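Long-range contacts in thermoresistant glucokinase (Janibacter sp. HTCC2649, PDB 4EUN), which probably phosphorylates gluconate at the expense of ATP, as a P-loop kinase of the gluconokinase type: residues V37-I45 with L131-M142; E56-H64 with W86-M94. One frame throughout, in Å; residues are numbered along the deposited sequence. Where two conformers were deposited one is given.

Contact 1: V37-I45 with L131-M142. With SO4 (sulfate ion), chain B.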
ATOM      1  N   VAL A  37     -14.149   5.627  -2.784  1.00 28.55           N
ATOM      2  CA  VAL A  37     -14.297   5.742  -1.336  1.00 35.18           C
ATOM      3  C   VAL A  37     -13.722   4.526  -0.611  1.00 37.73           C
ATOM      4  O   VAL A  37     -13.417   3.511  -1.233  1.00 39.78           O
ATOM      5  CB  VAL A  37     -15.766   5.962  -0.921  1.00 33.83           C
ATOM      6  CG1 VAL A  37     -16.342   7.161  -1.661  1.00 32.78           C
ATOM      7  CG2 VAL A  37     -16.602   4.714  -1.189  1.00 37.14           C
ATOM      8  N   SER A  38     -13.558   4.643   0.703  1.00 40.38           N
ATOM      9  CA  SER A  38     -13.123   3.517   1.525  1.00 35.34           C
ATOM     10  C   SER A  38     -14.088   2.343   1.405  1.00 34.96           C
ATOM     11  O   SER A  38     -15.313   2.520   1.478  1.00 43.27           O
ATOM     12  CB  SER A  38     -13.031   3.937   2.993  1.00 47.52           C
ATOM     13  OG  SER A  38     -12.012   4.898   3.186  1.00 56.94           O
ATOM     14  N   GLY A  39     -13.539   1.146   1.240  1.00 45.97           N
ATOM     15  CA  GLY A  39     -14.355  -0.052   1.192  1.00 44.89           C
ATOM     16  C   GLY A  39     -14.847  -0.357  -0.207  1.00 35.60           C
ATOM     17  O   GLY A  39     -15.686  -1.235  -0.395  1.00 46.63           O
ATOM     18  N   SER A  40     -14.316   0.370  -1.190  1.00 32.77           N
ATOM     19  CA  SER A  40     -14.680   0.153  -2.584  1.00 34.80           C
ATOM     20  C   SER A  40     -13.832  -0.945  -3.235  1.00 36.77           C
ATOM     21  O   SER A  40     -14.225  -1.517  -4.255  1.00 33.86           O
ATOM     22  CB  SER A  40     -14.600   1.459  -3.377  1.00 36.83           C
ATOM     23  OG  SER A  40     -13.304   2.025  -3.330  1.00 37.70           O
ATOM     24  N   GLY A  41     -12.677  -1.245  -2.642  1.00 36.67           N
ATOM     25  CA  GLY A  41     -11.819  -2.309  -3.143  1.00 38.37           C
ATOM     26  C   GLY A  41     -10.617  -1.808  -3.922  1.00 34.59           C
ATOM     27  O   GLY A  41     -10.069  -2.528  -4.768  1.00 32.44           O
ATOM     28  N   LYS A  42     -10.204  -0.574  -3.641  1.00 28.85           N
ATOM     29  CA  LYS A  42      -9.142   0.077  -4.409  1.00 31.49           C
ATOM     30  C   LYS A  42      -7.806  -0.630  -4.295  1.00 34.76           C
ATOM     31  O   LYS A  42      -7.046  -0.713  -5.267  1.00 29.19           O
ATOM     32  CB  LYS A  42      -8.950   1.518  -3.943  1.00 27.71           C
ATOM     33  CG  LYS A  42     -10.099   2.446  -4.206  1.00 35.12           C
ATOM     34  CD  LYS A  42      -9.687   3.850  -3.815  1.00 33.40           C
ATOM     35  CE  LYS A  42      -9.235   3.918  -2.358  1.00 31.51           C
ATOM     36  NZ  LYS A  42     -10.399   3.835  -1.439  1.00 31.14           N
ATOM     37  N   THR A  43      -7.503  -1.111  -3.096  1.00 31.69           N
ATOM     38  CA  THR A  43      -6.232  -1.784  -2.864  1.00 30.17           C
ATOM     39  C   THR A  43      -6.116  -3.044  -3.717  1.00 30.85           C
ATOM     40  O   THR A  43      -5.083  -3.277  -4.344  1.00 30.47           O
ATOM     41  CB  THR A  43      -6.024  -2.105  -1.373  1.00 35.52           C
ATOM     42  OG1 THR A  43      -6.010  -0.880  -0.628  1.00 36.25           O
ATOM     43  CG2 THR A  43      -4.707  -2.834  -1.162  1.00 36.99           C
ATOM     44  N   THR A  44      -7.184  -3.837  -3.760  1.00 32.97           N
ATOM     45  CA  THR A  44      -7.210  -5.048  -4.581  1.00 36.04           C
ATOM     46  C   THR A  44      -6.969  -4.753  -6.068  1.00 32.58           C
ATOM     47  O   THR A  44      -6.175  -5.429  -6.723  1.00 35.41           O
ATOM     48  CB  THR A  44      -8.530  -5.829  -4.385  1.00 34.58           C
ATOM     49  OG1 THR A  44      -8.607  -6.299  -3.032  1.00 39.88           O
ATOM     50  CG2 THR A  44      -8.591  -7.016  -5.321  1.00 38.29           C
ATOM     51  N   ILE A  45      -7.650  -3.739  -6.596  1.00 27.25           N
ATOM     52  CA  ILE A  45      -7.474  -3.341  -7.988  1.00 23.46           C
ATOM     53  C   ILE A  45      -6.058  -2.823  -8.257  1.00 27.64           C
ATOM     54  O   ILE A  45      -5.405  -3.253  -9.209  1.00 28.99           O
ATOM     55  CB  ILE A  45      -8.513  -2.265  -8.410  1.00 27.50           C
ATOM     56  CG1 ILE A  45      -9.941  -2.755  -8.142  1.00 33.41           C
ATOM     57  CG2 ILE A  45      -8.330  -1.892  -9.873  1.00 27.12           C
ATOM     58  CD1 ILE A  45     -10.279  -4.072  -8.826  1.00 37.91           C
ATOM     59  N   LEU A 131     -13.108   3.732  -9.159  1.00 20.64           N
ATOM     60  CA  LEU A 131     -13.800   2.552  -8.660  1.00 19.09           C
ATOM     61  C   LEU A 131     -15.004   3.012  -7.856  1.00 25.49           C
ATOM     62  O   LEU A 131     -14.866   3.731  -6.859  1.00 25.49           O
ATOM     63  CB  LEU A 131     -12.852   1.731  -7.784  1.00 23.25           C
ATOM     64  CG  LEU A 131     -13.280   0.352  -7.278  1.00 28.20           C
ATOM     65  CD1 LEU A 131     -13.461  -0.629  -8.417  1.00 25.87           C
ATOM     66  CD2 LEU A 131     -12.215  -0.152  -6.335  1.00 29.00           C
ATOM     67  N   ASP A 132     -16.196   2.621  -8.288  1.00 21.90           N
ATOM     68  CA  ASP A 132     -17.377   3.154  -7.651  1.00 22.70           C
ATOM     69  C   ASP A 132     -18.602   2.298  -7.920  1.00 21.89           C
ATOM     70  O   ASP A 132     -18.571   1.373  -8.729  1.00 24.36           O
ATOM     71  CB  ASP A 132     -17.598   4.580  -8.141  1.00 23.55           C
ATOM     72  CG  ASP A 132     -18.204   5.469  -7.089  1.00 26.38           C
ATOM     73  OD1 ASP A 132     -18.830   4.949  -6.143  1.00 33.74           O
ATOM     74  OD2 ASP A 132     -18.051   6.699  -7.202  1.00 21.30           O
ATOM     75  N   GLY A 133     -19.682   2.621  -7.226  1.00 22.68           N
ATOM     76  CA  GLY A 133     -20.919   1.881  -7.376  1.00 25.47           C
ATOM     77  C   GLY A 133     -21.955   2.468  -6.452  1.00 22.02           C
ATOM     78  O   GLY A 133     -21.715   3.488  -5.805  1.00 24.83           O
ATOM     79  N   PRO A 134     -23.137   1.842  -6.402  1.00 23.14           N
ATOM     80  CA  PRO A 134     -24.207   2.351  -5.548  1.00 26.25           C
ATOM     81  C   PRO A 134     -23.800   2.354  -4.081  1.00 24.72           C
ATOM     82  O   PRO A 134     -23.169   1.412  -3.610  1.00 25.49           O
ATOM     83  CB  PRO A 134     -25.336   1.337  -5.768  1.00 32.84           C
ATOM     84  CG  PRO A 134     -25.038   0.708  -7.085  1.00 27.88           C
ATOM     85  CD  PRO A 134     -23.533   0.633  -7.141  1.00 26.65           C
ATOM     86  N   ALA A 135     -24.172   3.406  -3.364  1.00 21.91           N
ATOM     87  CA  ALA A 135     -23.879   3.505  -1.933  1.00 25.94           C
ATOM     88  C   ALA A 135     -24.284   2.261  -1.134  1.00 26.18           C
ATOM     89  O   ALA A 135     -23.573   1.850  -0.217  1.00 30.61           O
ATOM     90  CB  ALA A 135     -24.531   4.751  -1.339  1.00 24.90           C
ATOM     91  N   GLU A 136     -25.422   1.666  -1.481  0.61 27.44           N
ATOM     92  CA  GLU A 136     -25.925   0.516  -0.732  0.61 29.24           C
ATOM     93  C   GLU A 136     -25.003  -0.699  -0.860  0.61 27.04           C
ATOM     94  O   GLU A 136     -24.876  -1.491   0.079  0.61 32.88           O
ATOM     95  CB  GLU A 136     -27.352   0.163  -1.164  0.61 36.21           C
ATOM     96  CG  GLU A 136     -27.991  -0.960  -0.354  0.61 49.01           C
ATOM     97  CD  GLU A 136     -28.059  -0.659   1.138  0.61 57.92           C
ATOM     98  OE1 GLU A 136     -28.044  -1.621   1.935  0.61 69.98           O
ATOM     99  OE2 GLU A 136     -28.133   0.531   1.515  0.61 55.48           O
ATOM    100  N   VAL A 137     -24.354  -0.839  -2.012  1.00 27.75           N
ATOM    101  CA  VAL A 137     -23.414  -1.944  -2.226  1.00 30.31           C
ATOM    102  C   VAL A 137     -22.140  -1.699  -1.437  1.00 30.74           C
ATOM    103  O   VAL A 137     -21.572  -2.624  -0.847  1.00 31.12           O
ATOM    104  CB  VAL A 137     -23.071  -2.133  -3.715  1.00 31.05           C
ATOM    105  CG1 VAL A 137     -22.020  -3.251  -3.896  1.00 34.80           C
ATOM    106  CG2 VAL A 137     -24.325  -2.456  -4.504  1.00 33.27           C
ATOM    107  N   ILE A 138     -21.692  -0.450  -1.431  1.00 27.24           N
ATOM    108  CA  ILE A 138     -20.510  -0.073  -0.658  1.00 24.90           C
ATOM    109  C   ILE A 138     -20.751  -0.332   0.828  1.00 30.01           C
ATOM    110  O   ILE A 138     -19.910  -0.934   1.498  1.00 29.05           O
ATOM    111  CB  ILE A 138     -20.122   1.409  -0.887  1.00 23.87           C
ATOM    112  CG1 ILE A 138     -19.756   1.620  -2.358  1.00 23.87           C
ATOM    113  CG2 ILE A 138     -18.946   1.804   0.013  1.00 26.08           C
ATOM    114  CD1 ILE A 138     -19.615   3.068  -2.781  1.00 27.43           C
ATOM    115  N   LYS A 139     -21.903   0.106   1.334  1.00 28.36           N
ATOM    116  CA  LYS A 139     -22.260  -0.127   2.735  1.00 28.01           C
ATOM    117  C   LYS A 139     -22.318  -1.613   3.083  1.00 32.72           C
ATOM    118  O   LYS A 139     -21.919  -2.016   4.178  1.00 41.31           O
ATOM    119  CB  LYS A 139     -23.593   0.544   3.072  1.00 30.84           C
ATOM    120  CG  LYS A 139     -23.488   2.056   3.191  1.00 37.58           C
ATOM    121  CD  LYS A 139     -24.762   2.703   3.730  1.00 48.23           C
ATOM    122  CE  LYS A 139     -25.784   2.921   2.632  1.00 49.01           C
ATOM    123  NZ  LYS A 139     -26.804   3.964   2.981  1.00 41.89           N
ATOM    124  N   GLY A 140     -22.817  -2.423   2.155  1.00 35.31           N
ATOM    125  CA  GLY A 140     -22.879  -3.860   2.361  1.00 39.43           C
ATOM    126  C   GLY A 140     -21.500  -4.490   2.426  1.00 43.56           C
ATOM    127  O   GLY A 140     -21.277  -5.428   3.192  1.00 49.77           O
ATOM    128  N   ARG A 141     -20.572  -3.983   1.619  1.00 35.38           N
ATOM    129  CA  ARG A 141     -19.192  -4.476   1.655  1.00 34.23           C
ATOM    130  C   ARG A 141     -18.569  -4.202   3.022  1.00 39.07           C
ATOM    131  O   ARG A 141     -17.954  -5.080   3.623  1.00 43.92           O
ATOM    132  CB  ARG A 141     -18.346  -3.814   0.555  1.00 35.02           C
ATOM    133  CG  ARG A 141     -18.669  -4.279  -0.867  1.00 43.74           C
ATOM    134  CD  ARG A 141     -17.899  -3.472  -1.922  1.00 43.30           C
ATOM    135  NE  ARG A 141     -16.450  -3.608  -1.779  1.00 42.47           N
ATOM    136  CZ  ARG A 141     -15.724  -4.537  -2.393  1.00 53.49           C
ATOM    137  NH1 ARG A 141     -16.311  -5.410  -3.202  1.00 57.42           N
ATOM    138  NH2 ARG A 141     -14.411  -4.595  -2.203  1.00 57.62           N
ATOM    139  N   MET A 142     -18.748  -2.975   3.506  1.00 37.29           N
ATOM    140  CA  MET A 142     -18.180  -2.536   4.778  1.00 38.22           C
ATOM    141  C   MET A 142     -18.739  -3.314   5.964  1.00 42.02           C
ATOM    142  O   MET A 142     -18.058  -3.513   6.971  1.00 45.53           O
ATOM    143  CB  MET A 142     -18.443  -1.042   4.966  1.00 37.61           C
ATOM    144  CG  MET A 142     -17.987  -0.190   3.791  1.00 37.59           C
ATOM    145  SD  MET A 142     -18.887   1.371   3.649  1.00 89.19           S
ATOM    146  CE  MET A 142     -18.382   2.184   5.159  1.00 37.29           C
TER
HETATM  147  S   SO4 B 201     -10.395   0.082  -0.127  1.00 48.39           S
HETATM  148  O1  SO4 B 201     -10.843   1.179  -0.977  1.00 36.09           O
HETATM  149  O2  SO4 B 201     -10.513   0.498   1.263  1.00 58.62           O
HETATM  150  O3  SO4 B 201      -9.007  -0.233  -0.439  1.00 44.60           O
HETATM  151  O4  SO4 B 201     -11.206  -1.105  -0.341  1.00 44.07           O
HETATM  152  O   HOH W   1     -16.186   4.762  -4.788  1.00 29.08           O
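Gly39 and Ser40 lie against one side of helix 135-142, with Gly39 CA 5.8 Å from Met142 CA, while the end of strand 127-132 packs against the start of helix 42-53 through Leu131. The loop 37-41 fits the Walker A motif (P-loop) of nucleotide kinases: a type II turn spans Val37 to Ser40, and Gly41 N-caps the helix. A sulfate sits in its curl, probably where a nucleotide phosphate would bind, held by the amides of Gly39, Gly41 and Thr43 and by Lys42 NZ, 2.7 Å from sulfate O1. Arg141 grips the outside of the loop. Its NE donates to Gly39 O (2.9 Å, 154°) nearly in the guanidinium plane, and Ser40 O lies over one face of that group; the bend at chi3 (61°) carries the guanidinium along the loop toward Gly41. Leu131 presses CD2 against the loop backbone, 3.2 Å from Ser40 O, and also meets Ile45 CG1. The side chains of Val37 and Ile138 cross at about a right angle, with CG2 of the first 3.8 Å from CD1 of the second. A water links Val37 N to Leu131 O. Inside the loop, Val37 O accepts from both Ser40 N and Ser40 OG, the hydroxyl lying in the carbonyl plane at 2.6 Å.

Contact 2: E56-H64 with W86-M94; sequences EFAEADAFH and WLRSLAEWM
Trp86 and His64 stack face to face, the imidazole lying over the five-membered ring of the indole with centroids 3.5 Å apart and planes at 13°. A second aromatic pair is T-shaped: the CE2-CZ edge of Phe63 points at the face of the Trp93 pyrrole ring, the planes 77° apart. Between them, Leu90 CD2 makes a CH-pi contact over the Phe63 ring, 3.7 Å from its centroid, while Leu90 CD1 lies over the Trp86 face opposite His64. The cross-segment hydrogen bond runs from Trp86 NE1 to Ala60 O (2.9 Å), almost straight and in the indole plane but above the carbonyl plane; Phe63 N reaches the same oxygen from the opposite face of that plane. Together these contacts seat helix 80-99 on strand 56-59, outermost in the parallel sheet of this P-loop kinase fold within the chain, and on the 3-10 turn that follows it. Apolar packing continues from the turn, where Ala60 CB touches Leu90 CD2 at 3.8 Å, to the strand, where Ala58 CB meets Trp93 CH2. Glu56, extended with CG anti to N (chi1 178°), brings OE2 to the Trp93 edge at CZ2, while its OE1 forms a salt bridge with Arg97. Trp93 NE1 donates to Ala62 O of the second subunit.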
ATOM      1  N   GLU A  56       4.965   0.733  -9.303  1.00 21.48           N
ATOM      2  CA  GLU A  56       5.178   0.746  -7.852  1.00 18.98           C
ATOM      3  C   GLU A  56       3.891   1.139  -7.157  1.00 20.33           C
ATOM      4  O   GLU A  56       3.365   2.213  -7.409  1.00 20.04           O
ATOM      5  CB  GLU A  56       6.242   1.758  -7.436  1.00 21.48           C
ATOM      6  CG  GLU A  56       6.407   1.791  -5.915  1.00 22.86           C
ATOM      7  CD  GLU A  56       7.446   2.769  -5.422  1.00 22.95           C
ATOM      8  OE1 GLU A  56       8.103   3.434  -6.255  1.00 25.38           O
ATOM      9  OE2 GLU A  56       7.604   2.862  -4.180  1.00 27.11           O
ATOM     10  N   PHE A  57       3.428   0.289  -6.249  1.00 20.17           N
ATOM     11  CA  PHE A  57       2.183   0.551  -5.535  1.00 21.84           C
ATOM     12  C   PHE A  57       2.438   1.362  -4.273  1.00 20.57           C
ATOM     13  O   PHE A  57       3.365   1.079  -3.518  1.00 23.39           O
ATOM     14  CB  PHE A  57       1.513  -0.783  -5.184  1.00 21.07           C
ATOM     15  CG  PHE A  57       0.396  -0.665  -4.184  1.00 21.19           C
ATOM     16  CD1 PHE A  57      -0.736   0.090  -4.463  1.00 23.51           C
ATOM     17  CD2 PHE A  57       0.468  -1.332  -2.975  1.00 27.92           C
ATOM     18  CE1 PHE A  57      -1.752   0.187  -3.537  1.00 27.95           C
ATOM     19  CE2 PHE A  57      -0.555  -1.246  -2.054  1.00 39.74           C
ATOM     20  CZ  PHE A  57      -1.667  -0.484  -2.338  1.00 30.60           C
ATOM     21  N   ALA A  58       1.604   2.374  -4.042  1.00 19.92           N
ATOM     22  CA  ALA A  58       1.624   3.089  -2.768  1.00 20.86           C
ATOM     23  C   ALA A  58       0.206   3.444  -2.351  1.00 18.07           C
ATOM     24  O   ALA A  58      -0.670   3.651  -3.183  1.00 20.67           O
ATOM     25  CB  ALA A  58       2.458   4.347  -2.865  1.00 25.92           C
ATOM     26  N   GLU A  59       0.010   3.533  -1.041  0.53 19.43           N
ATOM     27  CA  GLU A  59      -1.272   3.887  -0.464  0.53 21.75           C
ATOM     28  C   GLU A  59      -1.225   5.363  -0.097  0.53 18.82           C
ATOM     29  O   GLU A  59      -0.409   5.764   0.730  0.53 22.52           O
ATOM     30  CB  GLU A  59      -1.476   3.039   0.788  0.53 20.38           C
ATOM     31  CG  GLU A  59      -2.826   2.379   0.854  0.53 30.64           C
ATOM     32  CD  GLU A  59      -3.926   3.388   1.056  0.53 43.28           C
ATOM     33  OE1 GLU A  59      -5.009   3.223   0.457  0.53 53.96           O
ATOM     34  OE2 GLU A  59      -3.701   4.354   1.818  0.53 33.59           O
ATOM     35  N   ALA A  60      -2.080   6.174  -0.722  1.00 21.58           N
ATOM     36  CA  ALA A  60      -2.004   7.625  -0.547  1.00 23.18           C
ATOM     37  C   ALA A  60      -2.270   8.114   0.878  1.00 21.01           C
ATOM     38  O   ALA A  60      -1.732   9.146   1.271  1.00 24.22           O
ATOM     39  CB  ALA A  60      -2.925   8.355  -1.531  1.00 22.47           C
ATOM     40  N   ASP A  61      -3.070   7.389   1.658  1.00 20.76           N
ATOM     41  CA  ASP A  61      -3.374   7.863   3.012  1.00 19.54           C
ATOM     42  C   ASP A  61      -2.110   7.920   3.874  1.00 18.23           C
ATOM     43  O   ASP A  61      -2.076   8.634   4.867  1.00 19.43           O
ATOM     44  CB  ASP A  61      -4.448   7.010   3.702  1.00 21.87           C
ATOM     45  CG  ASP A  61      -5.853   7.454   3.373  1.00 31.81           C
ATOM     46  OD1 ASP A  61      -6.023   8.582   2.863  1.00 32.49           O
ATOM     47  OD2 ASP A  61      -6.800   6.680   3.652  1.00 35.18           O
ATOM     48  N   ALA A  62      -1.071   7.167   3.517  1.00 17.50           N
ATOM     49  CA  ALA A  62       0.130   7.174   4.332  1.00 18.84           C
ATOM     50  C   ALA A  62       0.832   8.525   4.244  1.00 18.87           C
ATOM     51  O   ALA A  62       1.628   8.870   5.116  1.00 20.98           O
ATOM     52  CB  ALA A  62       1.077   6.045   3.902  1.00 18.79           C
ATOM     53  N   PHE A  63       0.515   9.286   3.202  1.00 19.43           N
ATOM     54  CA  PHE A  63       1.096  10.613   2.989  1.00 24.07           C
ATOM     55  C   PHE A  63       0.381  11.687   3.801  1.00 24.01           C
ATOM     56  O   PHE A  63       0.870  12.813   3.892  1.00 25.09           O
ATOM     57  CB  PHE A  63       1.035  11.003   1.511  1.00 22.24           C
ATOM     58  CG  PHE A  63       1.950  10.204   0.625  1.00 23.33           C
ATOM     59  CD1 PHE A  63       1.627   8.905   0.255  1.00 23.13           C
ATOM     60  CD2 PHE A  63       3.117  10.770   0.131  1.00 23.73           C
ATOM     61  CE1 PHE A  63       2.458   8.173  -0.583  1.00 25.84           C
ATOM     62  CE2 PHE A  63       3.956  10.045  -0.710  1.00 27.05           C
ATOM     63  CZ  PHE A  63       3.625   8.748  -1.067  1.00 28.49           C
ATOM     64  N   HIS A  64      -0.786  11.358   4.356  1.00 17.71           N
ATOM     65  CA  HIS A  64      -1.508  12.295   5.225  1.00 19.17           C
ATOM     66  C   HIS A  64      -0.717  12.463   6.514  1.00 20.21           C
ATOM     67  O   HIS A  64      -0.004  11.551   6.933  1.00 22.00           O
ATOM     68  CB  HIS A  64      -2.903  11.756   5.593  1.00 18.40           C
ATOM     69  CG  HIS A  64      -4.013  12.235   4.710  1.00 20.39           C
ATOM     70  ND1 HIS A  64      -4.285  13.569   4.519  1.00 22.15           N
ATOM     71  CD2 HIS A  64      -4.943  11.552   3.997  1.00 21.37           C
ATOM     72  CE1 HIS A  64      -5.330  13.693   3.718  1.00 23.72           C
ATOM     73  NE2 HIS A  64      -5.749  12.484   3.390  1.00 21.96           N
ATOM     74  N   TRP A  86      -1.358  17.569   1.272  1.00 22.28           N
ATOM     75  CA  TRP A  86      -1.360  16.135   1.001  1.00 22.57           C
ATOM     76  C   TRP A  86      -1.308  15.843  -0.499  1.00 24.89           C
ATOM     77  O   TRP A  86      -0.477  15.064  -0.965  1.00 21.23           O
ATOM     78  CB  TRP A  86      -2.602  15.509   1.643  1.00 21.54           C
ATOM     79  CG  TRP A  86      -2.905  14.083   1.257  1.00 21.50           C
ATOM     80  CD1 TRP A  86      -2.130  12.985   1.503  1.00 20.97           C
ATOM     81  CD2 TRP A  86      -4.092  13.600   0.613  1.00 21.09           C
ATOM     82  NE1 TRP A  86      -2.751  11.858   1.034  1.00 19.14           N
ATOM     83  CE2 TRP A  86      -3.958  12.203   0.483  1.00 19.16           C
ATOM     84  CE3 TRP A  86      -5.252  14.215   0.128  1.00 19.93           C
ATOM     85  CZ2 TRP A  86      -4.941  11.408  -0.111  1.00 21.18           C
ATOM     86  CZ3 TRP A  86      -6.227  13.429  -0.465  1.00 24.72           C
ATOM     87  CH2 TRP A  86      -6.065  12.038  -0.584  1.00 27.48           C
ATOM     88  N   LEU A  87      -2.187  16.483  -1.255  1.00 20.53           N
ATOM     89  CA  LEU A  87      -2.203  16.347  -2.703  1.00 15.88           C
ATOM     90  C   LEU A  87      -0.881  16.789  -3.337  1.00 22.15           C
ATOM     91  O   LEU A  87      -0.398  16.155  -4.278  1.00 22.78           O
ATOM     92  CB  LEU A  87      -3.368  17.154  -3.274  1.00 19.94           C
ATOM     93  CG  LEU A  87      -4.718  16.586  -2.858  1.00 21.56           C
ATOM     94  CD1 LEU A  87      -5.786  17.637  -3.066  1.00 20.43           C
ATOM     95  CD2 LEU A  87      -5.067  15.347  -3.673  1.00 21.54           C
ATOM     96  N   ARG A  88      -0.303  17.877  -2.836  1.00 20.98           N
ATOM     97  CA  ARG A  88       0.985  18.329  -3.361  1.00 21.22           C
ATOM     98  C   ARG A  88       2.093  17.328  -3.063  1.00 20.66           C
ATOM     99  O   ARG A  88       2.989  17.151  -3.878  1.00 26.03           O
ATOM    100  CB  ARG A  88       1.368  19.718  -2.840  1.00 24.90           C
ATOM    101  CG  ARG A  88       0.651  20.860  -3.547  1.00 31.64           C
ATOM    102  CD  ARG A  88       1.199  22.201  -3.081  1.00 49.68           C
ATOM    103  NE  ARG A  88       0.963  22.406  -1.654  1.00 53.77           N
ATOM    104  CZ  ARG A  88       0.022  23.203  -1.162  1.00 58.79           C
ATOM    105  NH1 ARG A  88      -0.128  23.327   0.150  1.00 57.32           N
ATOM    106  NH2 ARG A  88      -0.764  23.886  -1.983  1.00 62.39           N
ATOM    107  N   SER A  89       2.038  16.676  -1.910  1.00 23.54           N
ATOM    108  CA  SER A  89       3.087  15.698  -1.592  1.00 21.07           C
ATOM    109  C   SER A  89       2.957  14.473  -2.491  1.00 22.70           C
ATOM    110  O   SER A  89       3.968  13.877  -2.889  1.00 23.32           O
ATOM    111  CB  SER A  89       3.052  15.308  -0.115  1.00 26.59           C
ATOM    112  OG  SER A  89       1.960  14.456   0.157  1.00 40.56           O
ATOM    113  N   LEU A  90       1.724  14.103  -2.826  1.00 20.91           N
ATOM    114  CA  LEU A  90       1.487  12.999  -3.756  1.00 20.61           C
ATOM    115  C   LEU A  90       2.003  13.350  -5.147  1.00 21.48           C
ATOM    116  O   LEU A  90       2.627  12.516  -5.825  1.00 20.54           O
ATOM    117  CB  LEU A  90      -0.005  12.654  -3.824  1.00 19.11           C
ATOM    118  CG  LEU A  90      -0.617  12.090  -2.546  1.00 19.65           C
ATOM    119  CD1 LEU A  90      -2.123  12.020  -2.697  1.00 18.60           C
ATOM    120  CD2 LEU A  90      -0.052  10.703  -2.280  1.00 20.51           C
ATOM    121  N   ALA A  91       1.744  14.581  -5.583  1.00 20.42           N
ATOM    122  CA  ALA A  91       2.211  15.040  -6.883  1.00 18.60           C
ATOM    123  C   ALA A  91       3.733  15.045  -6.920  1.00 21.69           C
ATOM    124  O   ALA A  91       4.347  14.600  -7.895  1.00 25.23           O
ATOM    125  CB  ALA A  91       1.663  16.430  -7.193  1.00 22.98           C
ATOM    126  N   GLU A  92       4.344  15.550  -5.852  1.00 22.55           N
ATOM    127  CA  GLU A  92       5.801  15.608  -5.775  1.00 22.94           C
ATOM    128  C   GLU A  92       6.413  14.216  -5.758  1.00 21.42           C
ATOM    129  O   GLU A  92       7.434  13.986  -6.407  1.00 23.72           O
ATOM    130  CB  GLU A  92       6.240  16.415  -4.550  1.00 31.80           C
ATOM    131  CG  GLU A  92       5.937  17.907  -4.676  1.00 46.80           C
ATOM    132  CD  GLU A  92       6.097  18.659  -3.367  1.00 59.60           C
ATOM    133  OE1 GLU A  92       6.602  18.064  -2.390  1.00 59.70           O
ATOM    134  OE2 GLU A  92       5.713  19.849  -3.318  1.00 65.69           O
ATOM    135  N   TRP A  93       5.793  13.292  -5.029  1.00 20.72           N
ATOM    136  CA  TRP A  93       6.299  11.915  -4.951  1.00 19.30           C
ATOM    137  C   TRP A  93       6.259  11.272  -6.331  1.00 19.81           C
ATOM    138  O   TRP A  93       7.245  10.667  -6.760  1.00 21.50           O
ATOM    139  CB  TRP A  93       5.480  11.114  -3.943  1.00 20.55           C
ATOM    140  CG  TRP A  93       5.905   9.682  -3.745  1.00 17.57           C
ATOM    141  CD1 TRP A  93       6.817   9.215  -2.845  1.00 19.62           C
ATOM    142  CD2 TRP A  93       5.378   8.532  -4.425  1.00 16.63           C
ATOM    143  NE1 TRP A  93       6.910   7.840  -2.937  1.00 18.90           N
ATOM    144  CE2 TRP A  93       6.034   7.396  -3.897  1.00 17.99           C
ATOM    145  CE3 TRP A  93       4.420   8.352  -5.431  1.00 20.70           C
ATOM    146  CZ2 TRP A  93       5.765   6.096  -4.346  1.00 19.56           C
ATOM    147  CZ3 TRP A  93       4.149   7.069  -5.877  1.00 22.88           C
ATOM    148  CH2 TRP A  93       4.827   5.949  -5.334  1.00 20.67           C
ATOM    149  N   MET A  94       5.140  11.425  -7.040  1.00 21.51           N
ATOM    150  CA  MET A  94       5.043  10.905  -8.403  1.00 20.09           C
ATOM    151  C   MET A  94       6.046  11.545  -9.367  1.00 24.26           C
ATOM    152  O   MET A  94       6.619  10.860 -10.215  1.00 24.39           O
ATOM    153  CB  MET A  94       3.618  11.070  -8.947  1.00 18.27           C
ATOM    154  CG  MET A  94       2.602  10.145  -8.313  1.00 18.81           C
ATOM    155  SD  MET A  94       1.012  10.210  -9.187  1.00 21.96           S
ATOM    156  CE  MET A  94       0.267  11.687  -8.485  1.00 22.91           C
TER

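Overall arrangement
Both contacts are built on one five-stranded parallel sheet of order 2-3-1-4-5, with centres about 21 Å apart on opposite sides of the chain's centre. Contact 2 is nested along the chain within the loop closed by contact 1: helix 42-53 leads from the phosphate-binding loop directly to strand 56-59, and helix 80-99 comes before the chain reaches strand 127-132. Contact 1 thus joins the first strand's loop to the fourth strand and the helix after it, whereas contact 2 covers strand 56-59. They meet where Thr43 CG2 packs on Phe57 CZ, 4.0 Å apart. Both also touch the second subunit, so the probable nucleotide site and strand 56-59 each lie close to the dimer interface.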